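Local coordinates for protein aminotransferase TlmJ (Streptoalloteichus hindustanus, PDB 5UID) that probably catalyses pyridoxal 5'-phosphate-dependent amino-group transfer, most likely in the biosynthesis of a natural product, at residues A[112-118]-A[138-144]; A[133-138]-A[161-167]. All coordinates share one frame. Residues are numbered along the deposited sequence.

Contact 1: A[112-118]-A[138-144]; sequences NPTADHV and PGDLVAI
Ile144 (chi1 m, chi2 t) forms the apolar centre: its CD1 lies 4.2 Å from Val118 CG2, its CG1 4.2 Å from Ala115 CB. Ala115 CB also meets Ala143 CB at 3.8 Å. Such small side chains let two helix starts approach closely, with Ala115 CA only 4.6 Å from Ile144 CA. Thr114 (chi1 p) N-caps the first helix in a capping box: His117 N donates to Thr114 OG1 (3.1 Å), and Thr114 N weakly to His117 ND1 (3.4 Å). The side chain of Asp140 (chi1 t), N-cap residue of the second, makes no capping bond; its OD2 instead accepts from Ala115 N (2.8 Å). A water joins Pro113 O to Asp140 N. Asn112 ND2, 3.7 Å from Gly139 CA, leaves no room for a CB there; it bonds Tyr137 O, and OD1 bonds Tyr134 N. Val118 lays helix 115-119 against strands 126-132 and 79-83 of the seven-stranded sheet; helix 141-151 forms the beta-alpha-beta crossover between adjacent parallel strands 126-132 and 155-158.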
loop_
_atom_site.group_PDB
_atom_site.type_symbol
_atom_site.label_atom_id
_atom_site.label_comp_id
_atom_site.label_asym_id
_atom_site.label_seq_id
_atom_site.Cartn_x
_atom_site.Cartn_y
_atom_site.Cartn_z
ATOM N N ASN A 112 -5.584 -12.865 25.150
ATOM C CA ASN A 112 -4.660 -13.684 24.384
ATOM C C ASN A 112 -5.063 -15.152 24.473
ATOM O O ASN A 112 -5.612 -15.591 25.489
ATOM C CB ASN A 112 -3.215 -13.539 24.883
ATOM C CG ASN A 112 -2.448 -12.447 24.158
ATOM O OD1 ASN A 112 -2.734 -12.129 23.001
ATOM N ND2 ASN A 112 -1.459 -11.873 24.833
ATOM N N PRO A 113 -4.819 -15.931 23.426
ATOM C CA PRO A 113 -5.104 -17.363 23.494
ATOM C C PRO A 113 -3.971 -18.125 24.161
ATOM O O PRO A 113 -2.797 -17.757 24.066
ATOM C CB PRO A 113 -5.240 -17.760 22.022
ATOM C CG PRO A 113 -4.318 -16.821 21.321
ATOM C CD PRO A 113 -4.393 -15.517 22.078
ATOM N N THR A 114 -4.344 -19.193 24.856
ATOM C CA THR A 114 -3.366 -20.127 25.387
ATOM C C THR A 114 -3.017 -21.164 24.325
ATOM O O THR A 114 -3.659 -21.260 23.277
ATOM C CB THR A 114 -3.893 -20.819 26.646
ATOM O OG1 THR A 114 -4.956 -21.711 26.291
ATOM C CG2 THR A 114 -4.410 -19.796 27.643
ATOM N N ALA A 115 -1.974 -21.948 24.606
ATOM C CA ALA A 115 -1.648 -23.065 23.726
ATOM C C ALA A 115 -2.779 -24.085 23.685
ATOM O O ALA A 115 -2.995 -24.731 22.653
ATOM C CB ALA A 115 -0.347 -23.730 24.175
ATOM N N ASP A 116 -3.514 -24.236 24.791
ATOM C CA ASP A 116 -4.646 -25.157 24.811
ATOM C C ASP A 116 -5.785 -24.663 23.926
ATOM O O ASP A 116 -6.475 -25.467 23.289
ATOM C CB ASP A 116 -5.133 -25.360 26.247
ATOM C CG ASP A 116 -4.184 -26.206 27.073
ATOM O OD1 ASP A 116 -3.486 -27.058 26.484
ATOM O OD2 ASP A 116 -4.135 -26.022 28.307
ATOM N N HIS A 117 -5.995 -23.345 23.876
ATOM C CA HIS A 117 -7.028 -22.791 23.003
ATOM C C HIS A 117 -6.707 -23.044 21.536
ATOM O O HIS A 117 -7.596 -23.401 20.753
ATOM C CB HIS A 117 -7.190 -21.293 23.267
ATOM C CG HIS A 117 -7.911 -20.979 24.540
ATOM N ND1 HIS A 117 -7.647 -19.854 25.290
ATOM C CD2 HIS A 117 -8.894 -21.645 25.192
ATOM C CE1 HIS A 117 -8.433 -19.841 26.353
ATOM N NE2 HIS A 117 -9.201 -20.915 26.316
ATOM N N VAL A 118 -5.446 -22.859 21.145
ATOM C CA VAL A 118 -5.052 -23.117 19.764
ATOM C C VAL A 118 -5.161 -24.604 19.448
ATOM O O VAL A 118 -5.664 -24.990 18.387
ATOM C CB VAL A 118 -3.629 -22.585 19.505
ATOM C CG1 VAL A 118 -3.233 -22.804 18.050
ATOM C CG2 VAL A 118 -3.537 -21.114 19.873
ATOM N N PRO A 138 3.247 -10.541 25.380
ATOM C CA PRO A 138 3.472 -11.704 24.507
ATOM C C PRO A 138 2.523 -12.858 24.773
ATOM O O PRO A 138 2.201 -13.607 23.842
ATOM C CB PRO A 138 4.926 -12.086 24.804
ATOM C CG PRO A 138 5.550 -10.834 25.336
ATOM C CD PRO A 138 4.465 -10.148 26.109
ATOM N N GLY A 139 2.068 -13.031 26.010
ATOM C CA GLY A 139 1.116 -14.088 26.300
ATOM C C GLY A 139 1.772 -15.461 26.337
ATOM O O GLY A 139 2.919 -15.622 26.754
ATOM N N ASP A 140 1.020 -16.460 25.884
ATOM C CA ASP A 140 1.490 -17.845 25.835
ATOM C C ASP A 140 2.272 -18.141 24.562
ATOM O O ASP A 140 2.199 -19.250 24.022
ATOM C CB ASP A 140 0.302 -18.792 25.973
ATOM C CG ASP A 140 0.673 -20.096 26.649
ATOM O OD1 ASP A 140 1.739 -20.144 27.298
ATOM O OD2 ASP A 140 -0.099 -21.071 26.531
ATOM N N LEU A 141 3.038 -17.160 24.074
ATOM C CA LEU A 141 3.674 -17.273 22.765
ATOM C C LEU A 141 4.628 -18.460 22.692
ATOM O O LEU A 141 4.683 -19.153 21.669
ATOM C CB LEU A 141 4.414 -15.975 22.435
ATOM C CG LEU A 141 5.236 -15.974 21.143
ATOM C CD1 LEU A 141 4.351 -16.229 19.930
ATOM C CD2 LEU A 141 5.991 -14.664 20.994
ATOM N N VAL A 142 5.389 -18.711 23.761
ATOM C CA VAL A 142 6.396 -19.770 23.720
ATOM C C VAL A 142 5.733 -21.138 23.596
ATOM O O VAL A 142 6.130 -21.964 22.768
ATOM C CB VAL A 142 7.311 -19.695 24.956
ATOM C CG1 VAL A 142 8.222 -20.916 25.018
ATOM C CG2 VAL A 142 8.132 -18.419 24.927
ATOM N N ALA A 143 4.714 -21.398 24.418
ATOM C CA ALA A 143 4.021 -22.680 24.338
ATOM C C ALA A 143 3.270 -22.821 23.018
ATOM O O ALA A 143 3.193 -23.920 22.458
ATOM C CB ALA A 143 3.068 -22.841 25.521
ATOM N N ILE A 144 2.710 -21.720 22.509
ATOM C CA ILE A 144 2.028 -21.758 21.218
ATOM C C ILE A 144 3.013 -22.115 20.112
ATOM O O ILE A 144 2.738 -22.970 19.261
ATOM C CB ILE A 144 1.324 -20.416 20.943
ATOM C CG1 ILE A 144 0.122 -20.247 21.878
ATOM C CG2 ILE A 144 0.897 -20.315 19.482
ATOM C CD1 ILE A 144 -0.511 -18.871 21.822
HETATM O O HOH W 1 -1.042 -15.837 23.944
#

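Contact 2: A[133-138]-A[161-167]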
loop_
_atom_site.group_PDB
_atom_site.type_symbol
_atom_site.label_atom_id
_atom_site.label_comp_id
_atom_site.label_asym_id
_atom_site.label_seq_id
_atom_site.Cartn_x
_atom_site.Cartn_y
_atom_site.Cartn_z
ATOM N N HIS A 133 -0.054 -10.364 19.996
ATOM C CA HIS A 133 0.440 -10.181 21.358
ATOM C C HIS A 133 -0.374 -9.045 21.968
ATOM O O HIS A 133 0.046 -7.886 21.926
ATOM C CB HIS A 133 1.938 -9.878 21.362
ATOM C CG HIS A 133 2.719 -10.682 20.369
ATOM N ND1 HIS A 133 3.026 -10.214 19.109
ATOM C CD2 HIS A 133 3.249 -11.926 20.449
ATOM C CE1 HIS A 133 3.715 -11.132 18.456
ATOM N NE2 HIS A 133 3.864 -12.182 19.246
ATOM N N TYR A 134 -1.530 -9.385 22.543
ATOM C CA TYR A 134 -2.533 -8.377 22.864
ATOM C C TYR A 134 -1.965 -7.293 23.767
ATOM O O TYR A 134 -1.436 -7.578 24.846
ATOM C CB TYR A 134 -3.756 -9.015 23.520
ATOM C CG TYR A 134 -4.876 -8.016 23.694
ATOM C CD1 TYR A 134 -5.791 -7.786 22.675
ATOM C CD2 TYR A 134 -4.997 -7.271 24.862
ATOM C CE1 TYR A 134 -6.807 -6.859 22.823
ATOM C CE2 TYR A 134 -6.009 -6.343 25.018
ATOM C CZ TYR A 134 -6.910 -6.141 23.995
ATOM O OH TYR A 134 -7.919 -5.219 24.149
ATOM N N GLY A 135 -2.080 -6.046 23.312
ATOM C CA GLY A 135 -1.623 -4.898 24.063
ATOM C C GLY A 135 -0.127 -4.782 24.224
ATOM O O GLY A 135 0.334 -3.849 24.893
ATOM N N GLY A 136 0.647 -5.681 23.619
ATOM C CA GLY A 136 2.071 -5.767 23.838
ATOM C C GLY A 136 2.492 -6.931 24.710
ATOM O O GLY A 136 3.674 -7.295 24.708
ATOM N N TYR A 137 1.561 -7.511 25.457
ATOM C CA TYR A 137 1.844 -8.706 26.244
ATOM C C TYR A 137 2.092 -9.878 25.307
ATOM O O TYR A 137 1.220 -10.197 24.488
ATOM C CB TYR A 137 0.681 -9.029 27.175
ATOM C CG TYR A 137 0.640 -8.248 28.469
ATOM C CD1 TYR A 137 0.838 -6.874 28.487
ATOM C CD2 TYR A 137 0.371 -8.889 29.673
ATOM C CE1 TYR A 137 0.789 -6.160 29.675
ATOM C CE2 TYR A 137 0.318 -8.186 30.860
ATOM C CZ TYR A 137 0.528 -6.822 30.858
ATOM O OH TYR A 137 0.477 -6.122 32.045
ATOM N N PRO A 138 3.247 -10.541 25.380
ATOM C CA PRO A 138 3.472 -11.704 24.507
ATOM C C PRO A 138 2.523 -12.858 24.773
ATOM O O PRO A 138 2.201 -13.607 23.842
ATOM C CB PRO A 138 4.926 -12.086 24.804
ATOM C CG PRO A 138 5.550 -10.834 25.336
ATOM C CD PRO A 138 4.465 -10.148 26.109
ATOM N N CYS A 161 1.038 -5.207 17.723
ATOM C CA CYS A 161 0.912 -4.703 19.085
ATOM C C CYS A 161 2.226 -4.716 19.856
ATOM O O CYS A 161 2.294 -4.120 20.938
ATOM C CB CYS A 161 -0.111 -5.525 19.876
ATOM S SG CYS A 161 -1.744 -5.696 19.138
ATOM N N ALA A 162 3.264 -5.374 19.341
ATOM C CA ALA A 162 4.437 -5.720 20.140
ATOM C C ALA A 162 5.722 -5.399 19.375
ATOM O O ALA A 162 6.577 -6.257 19.161
ATOM C CB ALA A 162 4.383 -7.195 20.529
ATOM N N VAL A 163 5.871 -4.133 18.976
ATOM C CA VAL A 163 7.048 -3.741 18.210
ATOM C C VAL A 163 8.316 -3.772 19.057
ATOM O O VAL A 163 9.421 -3.866 18.508
ATOM C CB VAL A 163 6.834 -2.348 17.583
ATOM C CG1 VAL A 163 6.984 -1.252 18.635
ATOM C CG2 VAL A 163 7.791 -2.127 16.416
ATOM N N ALA A 164 8.192 -3.706 20.388
ATOM C CA ALA A 164 9.347 -3.742 21.278
ATOM C C ALA A 164 9.226 -4.807 22.363
ATOM O O ALA A 164 10.043 -4.824 23.290
ATOM C CB ALA A 164 9.573 -2.371 21.929
ATOM N N SER A 165 8.239 -5.693 22.271
ATOM C CA SER A 165 8.024 -6.700 23.299
ATOM C C SER A 165 8.986 -7.868 23.122
ATOM O O SER A 165 9.385 -8.211 22.005
ATOM C CB SER A 165 6.582 -7.200 23.258
ATOM O OG SER A 165 5.677 -6.109 23.266
ATOM N N GLN A 166 9.360 -8.481 24.244
ATOM C CA GLN A 166 10.321 -9.574 24.241
ATOM C C GLN A 166 9.914 -10.635 25.254
ATOM O O GLN A 166 9.205 -10.361 26.226
ATOM C CB GLN A 166 11.743 -9.085 24.558
ATOM C CG GLN A 166 12.354 -8.178 23.502
ATOM C CD GLN A 166 13.750 -7.718 23.869
ATOM O OE1 GLN A 166 14.212 -7.935 24.988
ATOM N NE2 GLN A 166 14.431 -7.079 22.926
ATOM N N VAL A 167 10.376 -11.858 25.003
ATOM C CA VAL A 167 10.295 -12.965 25.948
ATOM C C VAL A 167 11.699 -13.511 26.126
ATOM O O VAL A 167 12.290 -14.024 25.168
ATOM C CB VAL A 167 9.352 -14.081 25.472
ATOM C CG1 VAL A 167 9.413 -15.259 26.428
ATOM C CG2 VAL A 167 7.946 -13.568 25.370
HETATM O O HOH W 2 0.936 -8.120 18.334
#
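Two loops following the neighbouring parallel strands 126-132 and 155-158 meet here, at the C-terminal ends of these strands of the seven-stranded mixed sheet that marks the large domain of fold-type I PLP-dependent enzymes. Segment 161-167 wraps around a tight turn in 133-138, where Gly136 N bonds to His133 O (2.8 Å) and the angles of Tyr134 and Gly135 make a type II turn. Cys161 comes first. Its CB presses against His133 O at 3.1 Å, its O receives a CA-H...O contact from Gly136 CA (3.3 Å), and its N shares a water with His133 N, each 3.0 Å from that water. Gly136, at phi 105°, has no room for a CB, which would jam against the preceding carbonyl. Ala162 then sets its CB 3.6 Å from His133 ND1; the far side of that imidazole, NE2, is hydrogen-bonded to Glu157. Val163 and Ala164 turn away from 133-138 and pack on Leu262 of helix 249-280, and the chain returns at Ser165. Its OG donates to Gly136 O (2.7 Å), the one direct hydrogen bond between the segments, and is also bonded to Ser299 OG. The CA-to-CB bond of Gln166 points away, but its backbone O lies 3.8 Å from Pro138 CG. In strand 166-167, the tightest apolar touch brings Val167 CG2 within 3.4 Å of Pro138 CB.

Overall arrangement
Contacts 1 and 2 interlock along the chain, their segments alternating and sharing Pro138, where the loop of contact 2 runs into the helix start of contact 1. Their centres are 13 Å apart. Asn112 bridges them by two probable hydrogen bonds, OD1 to Tyr134 N (3.0 Å) and ND2 to Tyr137 O (3.2 Å). Van der Waals packing adds Leu141 CD2 on His133 NE2 (3.7 Å) and Val142 CG2 on Val167 CG1 (3.7 Å). Contact 2 is the deeper: its centre lies about 8 Å from the centre of the chain, against about 16 Å for the centre of contact 1. The residues lining the PLP pocket, such as Thr191 and Asn248, and the predicted catalytic Lys187 lie outside all four segments.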